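Local coordinates for putative epimerase (Burkholderia cenocepacia, PDB 4LW8), which probably acts as an NAD(P)-dependent epimerase or dehydratase on a sugar nucleotide in lipopolysaccharide O-antigen biosynthesis, at residues Q105-N110 and Y160-L165; A137-N142 and I182-N187; L72-M77 and T114-A119; G25-T30 and G47-G52. All coordinates share one frame; numbering follows the deposited sequence.

Contact 1. Residues Q105-N110 and Y160-L165; sequences QTYAVN and YAVSKL
N110 and S163 meet at the tightest point of this helix pair. N110 ND2 donates to S163 OG at 2.7 Å, almost straight at 176° and in the plane of the amide. S163 OG donates to Y160 O, 2.8 Å away, one turn back in its helix. The hydroxyl is thus gripped as acceptor and donor. Its OG lies between the backbone N and the carbonyl carbon (chi1 80°), which turns it toward both partners. N110 OD1 is also held, by R95 N.

Next to this pair, the Y107 ring reaches across beside the second helix. Its CD1 comes within 3.6 Å of S163 CB. V162 CG1 meets the ring edge in its plane, 3.7 Å from CE1. Y107 OH is bonded to D159, just before the second segment.

The Y160 side is looser and partly exposed. T106 CG2 stands 4.3 Å from Y160 CD1, at the ring edge. N110 ND2 approaches the same ring obliquely, with amide and ring planes 72° apart. Y160 and K164 have the YxxxK spacing of short-chain dehydrogenases/reductases.

The axes of the two segments come within 9.0 Å and cross at -24°, running the same way. K164 NZ bonds to A134 O at the end of strand 130-134. A166 and A170 of the second subunit pack on V162 and Y107, consistent with the four-helix dimer interface known in this family.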
loop_
_atom_site.group_PDB
_atom_site.type_symbol
_atom_site.label_atom_id
_atom_site.label_comp_id
_atom_site.label_asym_id
_atom_site.label_seq_id
_atom_site.Cartn_x
_atom_site.Cartn_y
_atom_site.Cartn_z
ATOM N N GLN A 105 -13.862 0.004 -0.134
ATOM C CA GLN A 105 -14.098 0.775 1.078
ATOM C C GLN A 105 -13.001 0.564 2.120
ATOM O O GLN A 105 -12.625 1.492 2.854
ATOM C CB GLN A 105 -15.468 0.431 1.671
ATOM C CG GLN A 105 -16.586 1.299 1.113
ATOM C CD GLN A 105 -16.346 2.791 1.375
ATOM O OE1 GLN A 105 -15.816 3.510 0.517
ATOM N NE2 GLN A 105 -16.737 3.259 2.567
ATOM N N THR A 106 -12.480 -0.655 2.156
ATOM C CA THR A 106 -11.369 -1.015 3.015
ATOM C C THR A 106 -10.132 -0.192 2.677
ATOM O O THR A 106 -9.503 0.380 3.569
ATOM C CB THR A 106 -11.032 -2.513 2.885
ATOM O OG1 THR A 106 -12.135 -3.283 3.374
ATOM C CG2 THR A 106 -9.780 -2.858 3.687
ATOM N N TYR A 107 -9.793 -0.112 1.391
ATOM C CA TYR A 107 -8.654 0.723 0.990
ATOM C C TYR A 107 -8.925 2.220 1.220
ATOM O O TYR A 107 -8.078 2.929 1.767
ATOM C CB TYR A 107 -8.284 0.450 -0.473
ATOM C CG TYR A 107 -7.620 -0.899 -0.652
ATOM C CD1 TYR A 107 -6.341 -1.136 -0.141
ATOM C CD2 TYR A 107 -8.268 -1.940 -1.312
ATOM C CE1 TYR A 107 -5.708 -2.372 -0.310
ATOM C CE2 TYR A 107 -7.652 -3.186 -1.479
ATOM C CZ TYR A 107 -6.372 -3.386 -0.979
ATOM O OH TYR A 107 -5.766 -4.597 -1.142
ATOM N N ALA A 108 -10.114 2.687 0.845
ATOM C CA ALA A 108 -10.478 4.095 1.038
ATOM C C ALA A 108 -10.432 4.512 2.519
ATOM O O ALA A 108 -9.716 5.456 2.881
ATOM C CB ALA A 108 -11.869 4.376 0.454
ATOM N N VAL A 109 -11.163 3.796 3.370
ATOM C CA VAL A 109 -11.218 4.135 4.790
ATOM C C VAL A 109 -9.812 4.051 5.435
ATOM O O VAL A 109 -9.389 4.976 6.129
ATOM C CB VAL A 109 -12.187 3.220 5.559
ATOM C CG1 VAL A 109 -12.036 3.434 7.054
ATOM C CG2 VAL A 109 -13.641 3.472 5.125
ATOM N N ASN A 110 -9.075 2.968 5.196
ATOM C CA ASN A 110 -7.794 2.808 5.886
ATOM C C ASN A 110 -6.643 3.661 5.344
ATOM O O ASN A 110 -5.740 4.015 6.109
ATOM C CB ASN A 110 -7.390 1.330 5.915
ATOM C CG ASN A 110 -8.406 0.486 6.678
ATOM O OD1 ASN A 110 -9.171 1.021 7.469
ATOM N ND2 ASN A 110 -8.426 -0.825 6.438
ATOM N N TYR A 160 -7.400 -6.308 3.597
ATOM C CA TYR A 160 -7.361 -5.570 4.855
ATOM C C TYR A 160 -5.900 -5.362 5.300
ATOM O O TYR A 160 -5.489 -4.245 5.638
ATOM C CB TYR A 160 -8.157 -6.302 5.947
ATOM C CG TYR A 160 -8.046 -5.635 7.311
ATOM C CD1 TYR A 160 -8.574 -4.367 7.538
ATOM C CD2 TYR A 160 -7.398 -6.261 8.363
ATOM C CE1 TYR A 160 -8.464 -3.747 8.788
ATOM C CE2 TYR A 160 -7.281 -5.649 9.613
ATOM C CZ TYR A 160 -7.816 -4.396 9.816
ATOM O OH TYR A 160 -7.707 -3.796 11.051
ATOM N N ALA A 161 -5.104 -6.434 5.287
ATOM C CA ALA A 161 -3.702 -6.334 5.723
ATOM C C ALA A 161 -2.882 -5.433 4.782
ATOM O O ALA A 161 -2.019 -4.674 5.230
ATOM C CB ALA A 161 -3.077 -7.733 5.830
ATOM N N VAL A 162 -3.154 -5.520 3.480
ATOM C CA VAL A 162 -2.507 -4.653 2.492
ATOM C C VAL A 162 -2.842 -3.185 2.770
ATOM O O VAL A 162 -1.964 -2.310 2.719
ATOM C CB VAL A 162 -2.926 -5.006 1.050
ATOM C CG1 VAL A 162 -2.356 -3.963 0.051
ATOM C CG2 VAL A 162 -2.462 -6.430 0.676
ATOM N N SER A 163 -4.107 -2.912 3.077
ATOM C CA SER A 163 -4.546 -1.530 3.305
ATOM C C SER A 163 -3.879 -0.956 4.552
ATOM O O SER A 163 -3.571 0.238 4.594
ATOM C CB SER A 163 -6.089 -1.436 3.403
ATOM O OG SER A 163 -6.604 -1.807 4.680
ATOM N N LYS A 164 -3.636 -1.799 5.557
ATOM C CA LYS A 164 -2.938 -1.351 6.774
ATOM C C LYS A 164 -1.478 -1.008 6.480
ATOM O O LYS A 164 -0.952 0.002 6.962
ATOM C CB LYS A 164 -3.014 -2.417 7.872
ATOM C CG LYS A 164 -4.367 -2.489 8.592
ATOM C CD LYS A 164 -4.619 -1.192 9.373
ATOM C CE LYS A 164 -5.703 -1.348 10.411
ATOM N NZ LYS A 164 -5.910 -0.053 11.127
ATOM N N LEU A 165 -0.828 -1.844 5.680
ATOM C CA LEU A 165 0.543 -1.584 5.266
ATOM C C LEU A 165 0.615 -0.305 4.436
ATOM O O LEU A 165 1.510 0.526 4.620
ATOM C CB LEU A 165 1.097 -2.764 4.455
ATOM C CG LEU A 165 2.559 -2.647 4.052
ATOM C CD1 LEU A 165 3.403 -2.549 5.318
ATOM C CD2 LEU A 165 3.017 -3.838 3.161
#

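Contact 2. Residues A137-N142 and I182-N187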
loop_
_atom_site.group_PDB
_atom_site.type_symbol
_atom_site.label_atom_id
_atom_site.label_comp_id
_atom_site.label_asym_id
_atom_site.label_seq_id
_atom_site.Cartn_x
_atom_site.Cartn_y
_atom_site.Cartn_z
ATOM N N ALA A 137 -0.318 -6.325 13.052
ATOM C CA ALA A 137 0.680 -7.349 12.778
ATOM C C ALA A 137 0.295 -8.219 11.577
ATOM O O ALA A 137 1.100 -9.033 11.122
ATOM C CB ALA A 137 0.907 -8.216 14.003
ATOM N N ASN A 138 -0.927 -8.070 11.058
ATOM C CA ASN A 138 -1.351 -8.836 9.888
ATOM C C ASN A 138 -0.542 -8.445 8.650
ATOM O O ASN A 138 -0.549 -9.152 7.649
ATOM C CB ASN A 138 -2.852 -8.650 9.621
ATOM C CG ASN A 138 -3.730 -9.365 10.647
ATOM O OD1 ASN A 138 -3.230 -9.960 11.602
ATOM N ND2 ASN A 138 -5.047 -9.301 10.450
ATOM N N ILE A 139 0.151 -7.308 8.722
ATOM C CA ILE A 139 1.000 -6.910 7.600
ATOM C C ILE A 139 2.153 -7.910 7.374
ATOM O O ILE A 139 2.706 -7.978 6.267
ATOM C CB ILE A 139 1.564 -5.472 7.787
ATOM C CG1 ILE A 139 2.527 -5.371 8.984
ATOM C CG2 ILE A 139 0.417 -4.455 7.906
ATOM C CD1 ILE A 139 4.016 -5.586 8.648
ATOM N N TYR A 140 2.524 -8.673 8.408
ATOM C CA TYR A 140 3.570 -9.707 8.257
ATOM C C TYR A 140 3.029 -10.935 7.518
ATOM O O TYR A 140 3.801 -11.724 6.971
ATOM C CB TYR A 140 4.140 -10.150 9.617
ATOM C CG TYR A 140 4.807 -9.037 10.415
ATOM C CD1 TYR A 140 6.000 -8.456 9.990
ATOM C CD2 TYR A 140 4.236 -8.569 11.599
ATOM C CE1 TYR A 140 6.609 -7.422 10.732
ATOM C CE2 TYR A 140 4.824 -7.542 12.335
ATOM C CZ TYR A 140 6.013 -6.977 11.903
ATOM O OH TYR A 140 6.588 -5.957 12.639
ATOM N N GLY A 141 1.710 -11.117 7.521
ATOM C CA GLY A 141 1.125 -12.256 6.823
ATOM C C GLY A 141 1.526 -13.582 7.443
ATOM O O GLY A 141 1.719 -13.666 8.655
ATOM N N ASN A 142 1.647 -14.619 6.613
ATOM C CA ASN A 142 1.989 -15.963 7.087
ATOM C C ASN A 142 3.496 -16.240 7.136
ATOM O O ASN A 142 3.990 -17.150 6.453
ATOM C CB ASN A 142 1.317 -17.017 6.197
ATOM N N ILE A 182 3.883 4.356 14.871
ATOM C CA ILE A 182 3.044 3.309 14.304
ATOM C C ILE A 182 3.071 2.072 15.208
ATOM O O ILE A 182 4.139 1.587 15.583
ATOM C CB ILE A 182 3.487 2.927 12.855
ATOM C CG1 ILE A 182 3.342 4.129 11.897
ATOM C CG2 ILE A 182 2.662 1.738 12.365
ATOM C CD1 ILE A 182 3.997 3.949 10.529
ATOM N N ALA A 183 1.891 1.574 15.576
ATOM C CA ALA A 183 1.816 0.354 16.354
ATOM C C ALA A 183 1.372 -0.805 15.459
ATOM O O ALA A 183 0.492 -0.638 14.608
ATOM C CB ALA A 183 0.874 0.539 17.556
ATOM N N ARG A 184 2.032 -1.956 15.589
ATOM C CA ARG A 184 1.569 -3.180 14.929
ATOM C C ARG A 184 1.124 -4.201 15.970
ATOM O O ARG A 184 1.904 -5.076 16.346
ATOM C CB ARG A 184 2.653 -3.797 14.035
ATOM C CG ARG A 184 2.939 -3.034 12.760
ATOM C CD ARG A 184 4.197 -3.559 12.081
ATOM N NE ARG A 184 4.452 -2.864 10.828
ATOM C CZ ARG A 184 5.568 -2.992 10.115
ATOM N NH1 ARG A 184 6.533 -3.801 10.530
ATOM N NH2 ARG A 184 5.713 -2.301 8.987
ATOM N N PRO A 185 -0.120 -4.079 16.456
ATOM C CA PRO A 185 -0.600 -5.031 17.464
ATOM C C PRO A 185 -0.744 -6.426 16.897
ATOM O O PRO A 185 -1.207 -6.603 15.764
ATOM C CB PRO A 185 -1.981 -4.471 17.856
ATOM C CG PRO A 185 -2.434 -3.704 16.608
ATOM C CD PRO A 185 -1.146 -3.066 16.116
ATOM N N PHE A 186 -0.346 -7.419 17.669
ATOM C CA PHE A 186 -0.713 -8.793 17.332
ATOM C C PHE A 186 -2.142 -9.020 17.833
ATOM O O PHE A 186 -2.794 -8.054 18.228
ATOM C CB PHE A 186 0.298 -9.784 17.918
ATOM C CG PHE A 186 1.566 -9.879 17.110
ATOM C CD1 PHE A 186 2.404 -8.773 16.979
ATOM C CD2 PHE A 186 1.884 -11.052 16.417
ATOM C CE1 PHE A 186 3.559 -8.836 16.206
ATOM C CE2 PHE A 186 3.049 -11.128 15.630
ATOM C CZ PHE A 186 3.885 -10.019 15.528
ATOM N N ASN A 187 -2.639 -10.256 17.796
ATOM C CA ASN A 187 -4.010 -10.544 18.233
ATOM C C ASN A 187 -4.259 -10.127 19.665
ATOM O O ASN A 187 -3.456 -10.416 20.553
ATOM C CB ASN A 187 -4.333 -12.040 18.106
ATOM C CG ASN A 187 -3.895 -12.605 16.773
ATOM O OD1 ASN A 187 -4.608 -12.480 15.782
ATOM N ND2 ASN A 187 -2.697 -13.193 16.732
#
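I139 CD1 sits over one face of the R184 guanidinium, 3.3 Å above its plane and over its centre. The same methyl also lies over the centre of one face of the Y140 ring. The two flat groups are 88° apart, so CD1 fills the corner between them. Y140 OH comes to the guanidinium edge, in its plane, and accepts from R184 NH1 at 3.0 Å. The F186 ring carries A137 CB on one face. This CH-pi contact is nearly central, 3.4 Å from CB to the ring centroid and 13° off the ring normal. Y140 CE2 approaches the F186 ring obliquely, 4.1 Å from CZ.

The R184 chain is extended from CG to NE, which carries its end past Y140. Its CD lies 3.4 Å from Y140 OH.

The 3-10 turn 137-140 follows strand 130-134 of the Rossmann sheet, and strand 180-189 is the parallel neighbour of that strand. S135, S136, Y140 and G141 fit the SSxxxYG pattern common in extended short-chain dehydrogenases/reductases. The turn lies against residues 184-186 of the next strand.

One backbone bond ties the two segments. A137 N donates to P185 O at 2.9 Å.

The buried polar ends have second partners. R184 NH2 forms a salt bridge with E168 of helix 159-172. Y140 OH also bonds to N248 OD1 on strand 246-249. K164 and L165 touch I139 from the helix side.

Contact 3. Residues L72-M77 and T114-A119; sequences LDAEAM and TRNLLA
N116 fits against the start of helix 74-84, and so joins two neighbouring helices of the Rossmann domain. Its amide spans the turn that enters the helix. OD1 rests 3.7 Å from A74 CB. ND2 lies 3.6 Å from L72 CA.

M77 covers the next part of helix 103-122. Its CG is 3.9 Å from L117 CA. Its chain bends at chi2 and chi3, and SD meets L117 CD1 at 4.0 Å. M77 was modelled in two conformers, so the sulfur contact holds for this one.

Polar links outside this shell fix the N116 amide. ND2 donates to L71 O, just before the first segment. It also donates to water 1, which in turn donates to L72 O. Water 2 bridges the backbones by donating to both A74 O and N116 O. The amide nitrogen therefore has two acceptors. L71 O and L72 O of the loop, and A74 O in the first turn of the helix, are linked to N116, the last two through water. R115, on the same helix, pairs with D159 of the second subunit.

The helix start itself is set by D73 at the N-cap. D73 OD1 accepts from A76 N at 3.1 Å, and that N-H comes from well above the carboxylate plane.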
loop_
_atom_site.group_PDB
_atom_site.type_symbol
_atom_site.label_atom_id
_atom_site.label_comp_id
_atom_site.label_asym_id
_atom_site.label_seq_id
_atom_site.Cartn_x
_atom_site.Cartn_y
_atom_site.Cartn_z
ATOM N N LEU A 72 -13.976 9.700 5.785
ATOM C CA LEU A 72 -13.852 10.094 4.379
ATOM C C LEU A 72 -14.339 11.534 4.144
ATOM O O LEU A 72 -14.223 12.072 3.046
ATOM C CB LEU A 72 -14.596 9.102 3.478
ATOM C CG LEU A 72 -14.020 7.677 3.461
ATOM C CD1 LEU A 72 -14.712 6.804 2.388
ATOM C CD2 LEU A 72 -12.500 7.700 3.229
ATOM N N ASP A 73 -14.869 12.152 5.190
ATOM C CA ASP A 73 -15.323 13.545 5.127
ATOM C C ASP A 73 -14.175 14.463 5.588
ATOM O O ASP A 73 -14.054 14.772 6.779
ATOM C CB ASP A 73 -16.568 13.722 6.008
ATOM C CG ASP A 73 -17.214 15.076 5.863
ATOM O OD1 ASP A 73 -16.571 16.012 5.324
ATOM O OD2 ASP A 73 -18.394 15.186 6.291
ATOM N N ALA A 74 -13.329 14.862 4.645
ATOM C CA ALA A 74 -12.079 15.547 4.962
ATOM C C ALA A 74 -12.354 16.847 5.702
ATOM O O ALA A 74 -11.670 17.178 6.673
ATOM C CB ALA A 74 -11.262 15.812 3.681
ATOM N N GLU A 75 -13.368 17.578 5.245
ATOM C CA GLU A 75 -13.695 18.856 5.849
ATOM C C GLU A 75 -14.239 18.685 7.270
ATOM O O GLU A 75 -13.851 19.435 8.167
ATOM C CB GLU A 75 -14.680 19.629 4.974
ATOM C CG GLU A 75 -15.121 20.971 5.557
ATOM C CD GLU A 75 -13.955 21.839 6.038
ATOM O OE1 GLU A 75 -14.088 22.447 7.129
ATOM O OE2 GLU A 75 -12.924 21.926 5.322
ATOM N N ALA A 76 -15.106 17.701 7.496
ATOM C CA ALA A 76 -15.602 17.465 8.851
ATOM C C ALA A 76 -14.465 17.011 9.773
ATOM O O ALA A 76 -14.448 17.333 10.965
ATOM C CB ALA A 76 -16.724 16.444 8.856
ATOM N N MET A 77 -13.508 16.266 9.232
ATOM C CA MET A 77 -12.351 15.871 10.025
ATOM C C MET A 77 -11.488 17.092 10.388
ATOM O O MET A 77 -10.993 17.203 11.511
ATOM C CB MET A 77 -11.514 14.833 9.287
ATOM C CG MET A 77 -10.299 14.370 10.074
ATOM S SD MET A 77 -10.723 13.587 11.640
ATOM C CE MET A 77 -11.683 12.198 11.045
ATOM N N THR A 114 -7.194 7.775 6.912
ATOM C CA THR A 114 -6.003 8.107 7.699
ATOM C C THR A 114 -5.337 9.374 7.156
ATOM O O THR A 114 -4.923 10.245 7.908
ATOM C CB THR A 114 -5.006 6.953 7.692
ATOM O OG1 THR A 114 -5.651 5.796 8.245
ATOM C CG2 THR A 114 -3.767 7.299 8.522
ATOM N N ARG A 115 -5.254 9.484 5.836
ATOM C CA ARG A 115 -4.679 10.675 5.241
ATOM C C ARG A 115 -5.493 11.927 5.622
ATOM O O ARG A 115 -4.915 12.980 5.934
ATOM C CB ARG A 115 -4.589 10.532 3.718
ATOM C CG ARG A 115 -3.727 11.609 3.065
ATOM C CD ARG A 115 -3.816 11.608 1.553
ATOM N NE ARG A 115 -2.902 12.596 0.986
ATOM C CZ ARG A 115 -3.165 13.897 0.895
ATOM N NH1 ARG A 115 -4.325 14.375 1.323
ATOM N NH2 ARG A 115 -2.266 14.724 0.374
ATOM N N ASN A 116 -6.823 11.815 5.620
ATOM C CA ASN A 116 -7.659 12.944 6.021
ATOM C C ASN A 116 -7.377 13.390 7.441
ATOM O O ASN A 116 -7.335 14.591 7.717
ATOM C CB ASN A 116 -9.136 12.609 5.893
ATOM C CG ASN A 116 -9.574 12.476 4.458
ATOM O OD1 ASN A 116 -8.888 12.928 3.549
ATOM N ND2 ASN A 116 -10.730 11.875 4.249
ATOM N N LEU A 117 -7.183 12.424 8.333
ATOM C CA LEU A 117 -6.826 12.722 9.721
ATOM C C LEU A 117 -5.492 13.474 9.813
ATOM O O LEU A 117 -5.390 14.472 10.524
ATOM C CB LEU A 117 -6.747 11.439 10.555
ATOM C CG LEU A 117 -6.141 11.601 11.956
ATOM C CD1 LEU A 117 -7.025 12.499 12.860
ATOM C CD2 LEU A 117 -5.908 10.225 12.607
ATOM N N LEU A 118 -4.467 12.976 9.114
ATOM C CA LEU A 118 -3.142 13.591 9.163
ATOM C C LEU A 118 -3.184 15.002 8.586
ATOM O O LEU A 118 -2.588 15.918 9.153
ATOM C CB LEU A 118 -2.104 12.717 8.415
ATOM C CG LEU A 118 -1.925 11.314 9.017
ATOM C CD1 LEU A 118 -0.991 10.468 8.182
ATOM C CD2 LEU A 118 -1.419 11.367 10.471
ATOM N N ALA A 119 -3.903 15.191 7.477
ATOM C CA ALA A 119 -4.041 16.526 6.886
ATOM C C ALA A 119 -4.712 17.502 7.855
ATOM O O ALA A 119 -4.327 18.677 7.941
ATOM C CB ALA A 119 -4.831 16.461 5.561
HETATM O O HOH W 1 -12.067 11.460 1.580
HETATM O O HOH W 2 -9.011 16.683 6.702
#

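Contact 4. Residues G25-T30 and G47-G52; sequences GLTGFT and GTVAPG
L26 and G47 make the main apolar contact. L26 CD2 rests 3.7 Å from G47 CA. G47 has no side chain, and a CB there would clash with L26 CD2. Beside this pair, T27 CG2 touches V49 CG1, also at 3.7 Å. These two side chains are set aslant to each other.

The polar link runs through water 3. The water donates to T48 O at 2.9 Å and accepts from T27 N at 2.8 Å. T27 OG1 also bonds to it, at 2.6 Å. T27 OG1 lies between the backbone N and the carbonyl carbon (chi1 59°), on the same water as its own N-H. G25 N is 3.3 Å from T48 OG1.

Within the loop, a type I turn runs from G25 to G28, closed by G28 N to G25 O. G25 takes a positive phi, which glycine favours. G25 and G28 begin the GxxGxxG loop of extended short-chain dehydrogenases/reductases, between strand 20-24 and helix 29-40. In this family that loop receives the dinucleotide, and it probably does so here.

The loop and the end of strand 44-49 therefore meet by methyl contacts and a shared water, with no clear direct hydrogen bond between them.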
loop_
_atom_site.group_PDB
_atom_site.type_symbol
_atom_site.label_atom_id
_atom_site.label_comp_id
_atom_site.label_asym_id
_atom_site.label_seq_id
_atom_site.Cartn_x
_atom_site.Cartn_y
_atom_site.Cartn_z
ATOM N N GLY A 25 -12.560 6.360 16.260
ATOM C CA GLY A 25 -13.163 5.078 16.617
ATOM C C GLY A 25 -13.191 4.906 18.128
ATOM O O GLY A 25 -13.027 3.799 18.637
ATOM N N LEU A 26 -13.390 6.015 18.842
ATOM C CA LEU A 26 -13.352 6.031 20.303
ATOM C C LEU A 26 -14.339 5.055 20.958
ATOM O O LEU A 26 -14.025 4.475 22.005
ATOM C CB LEU A 26 -13.641 7.450 20.826
ATOM C CG LEU A 26 -13.743 7.666 22.343
ATOM C CD1 LEU A 26 -12.521 7.115 23.072
ATOM C CD2 LEU A 26 -13.913 9.143 22.660
ATOM N N THR A 27 -15.519 4.865 20.365
ATOM C CA THR A 27 -16.533 4.034 21.027
ATOM C C THR A 27 -16.461 2.558 20.602
ATOM O O THR A 27 -17.274 1.752 21.014
ATOM C CB THR A 27 -17.974 4.562 20.791
ATOM O OG1 THR A 27 -18.263 4.591 19.388
ATOM C CG2 THR A 27 -18.120 5.976 21.369
ATOM N N GLY A 28 -15.469 2.192 19.797
ATOM C CA GLY A 28 -15.307 0.783 19.468
ATOM C C GLY A 28 -14.695 0.029 20.641
ATOM O O GLY A 28 -14.427 0.610 21.702
ATOM N N PHE A 29 -14.466 -1.262 20.444
ATOM C CA PHE A 29 -13.893 -2.129 21.467
ATOM C C PHE A 29 -12.589 -1.585 22.062
ATOM O O PHE A 29 -12.497 -1.371 23.263
ATOM C CB PHE A 29 -13.649 -3.517 20.872
ATOM C CG PHE A 29 -12.764 -4.399 21.711
ATOM C CD1 PHE A 29 -13.155 -4.790 22.984
ATOM C CD2 PHE A 29 -11.565 -4.880 21.204
ATOM C CE1 PHE A 29 -12.353 -5.609 23.743
ATOM C CE2 PHE A 29 -10.762 -5.693 21.956
ATOM C CZ PHE A 29 -11.154 -6.063 23.230
ATOM N N THR A 30 -11.595 -1.341 21.221
ATOM C CA THR A 30 -10.293 -0.869 21.688
ATOM C C THR A 30 -10.386 0.539 22.270
ATOM O O THR A 30 -9.782 0.845 23.299
ATOM C CB THR A 30 -9.269 -0.885 20.543
ATOM O OG1 THR A 30 -9.176 -2.221 20.021
ATOM C CG2 THR A 30 -7.901 -0.445 21.040
ATOM N N GLY A 47 -13.201 12.294 20.758
ATOM C CA GLY A 47 -13.077 11.260 19.749
ATOM C C GLY A 47 -14.177 11.292 18.715
ATOM O O GLY A 47 -15.137 12.042 18.863
ATOM N N THR A 48 -14.048 10.474 17.670
ATOM C CA THR A 48 -15.052 10.461 16.617
ATOM C C THR A 48 -16.000 9.278 16.770
ATOM O O THR A 48 -15.614 8.250 17.319
ATOM C CB THR A 48 -14.410 10.412 15.217
ATOM O OG1 THR A 48 -13.679 9.182 15.061
ATOM C CG2 THR A 48 -13.463 11.599 15.029
ATOM N N VAL A 49 -17.239 9.466 16.313
ATOM C CA VAL A 49 -18.225 8.399 16.150
ATOM C C VAL A 49 -18.832 8.521 14.759
ATOM O O VAL A 49 -18.770 9.586 14.150
ATOM C CB VAL A 49 -19.370 8.480 17.198
ATOM C CG1 VAL A 49 -18.839 8.280 18.604
ATOM C CG2 VAL A 49 -20.105 9.808 17.063
ATOM N N ALA A 50 -19.438 7.450 14.257
ATOM C CA ALA A 50 -20.099 7.498 12.953
ATOM C C ALA A 50 -21.371 8.329 13.033
ATOM O O ALA A 50 -22.172 8.135 13.937
ATOM C CB ALA A 50 -20.443 6.076 12.463
ATOM N N PRO A 51 -21.565 9.246 12.078
ATOM C CA PRO A 51 -22.807 10.013 12.000
ATOM C C PRO A 51 -24.016 9.093 11.866
ATOM O O PRO A 51 -23.915 8.059 11.209
ATOM C CB PRO A 51 -22.617 10.857 10.737
ATOM C CG PRO A 51 -21.137 11.030 10.633
ATOM C CD PRO A 51 -20.549 9.736 11.125
ATOM N N GLY A 52 -25.123 9.442 12.513
ATOM C CA GLY A 52 -26.377 8.733 12.321
ATOM C C GLY A 52 -26.488 7.383 13.014
ATOM O O GLY A 52 -27.517 6.712 12.925
HETATM O O HOH W 3 -16.390 5.510 17.787
#

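In the fold
Contact 4 comes first along the chain, in the beta-alpha-beta unit of strands 20-24 and 44-49. Contact 3 follows, and its second segment lies beyond the first segment of contact 1 on helix 103-122. Contacts 1 and 2 also interleave: 137-142 lies between 105-110 and 160-165, and 182-187 follows. Their centres are 13 Å apart and they touch, with A161 CB against N138 O. Contacts 1 and 3 touch through L72. Contact 4 touches none of the others, and its centre is 22 Å from that of contact 2, although both reach the same sheet. All four lie in one Rossmann domain, which holds the glycine-rich loop, the flanking helices and the YxxxK region.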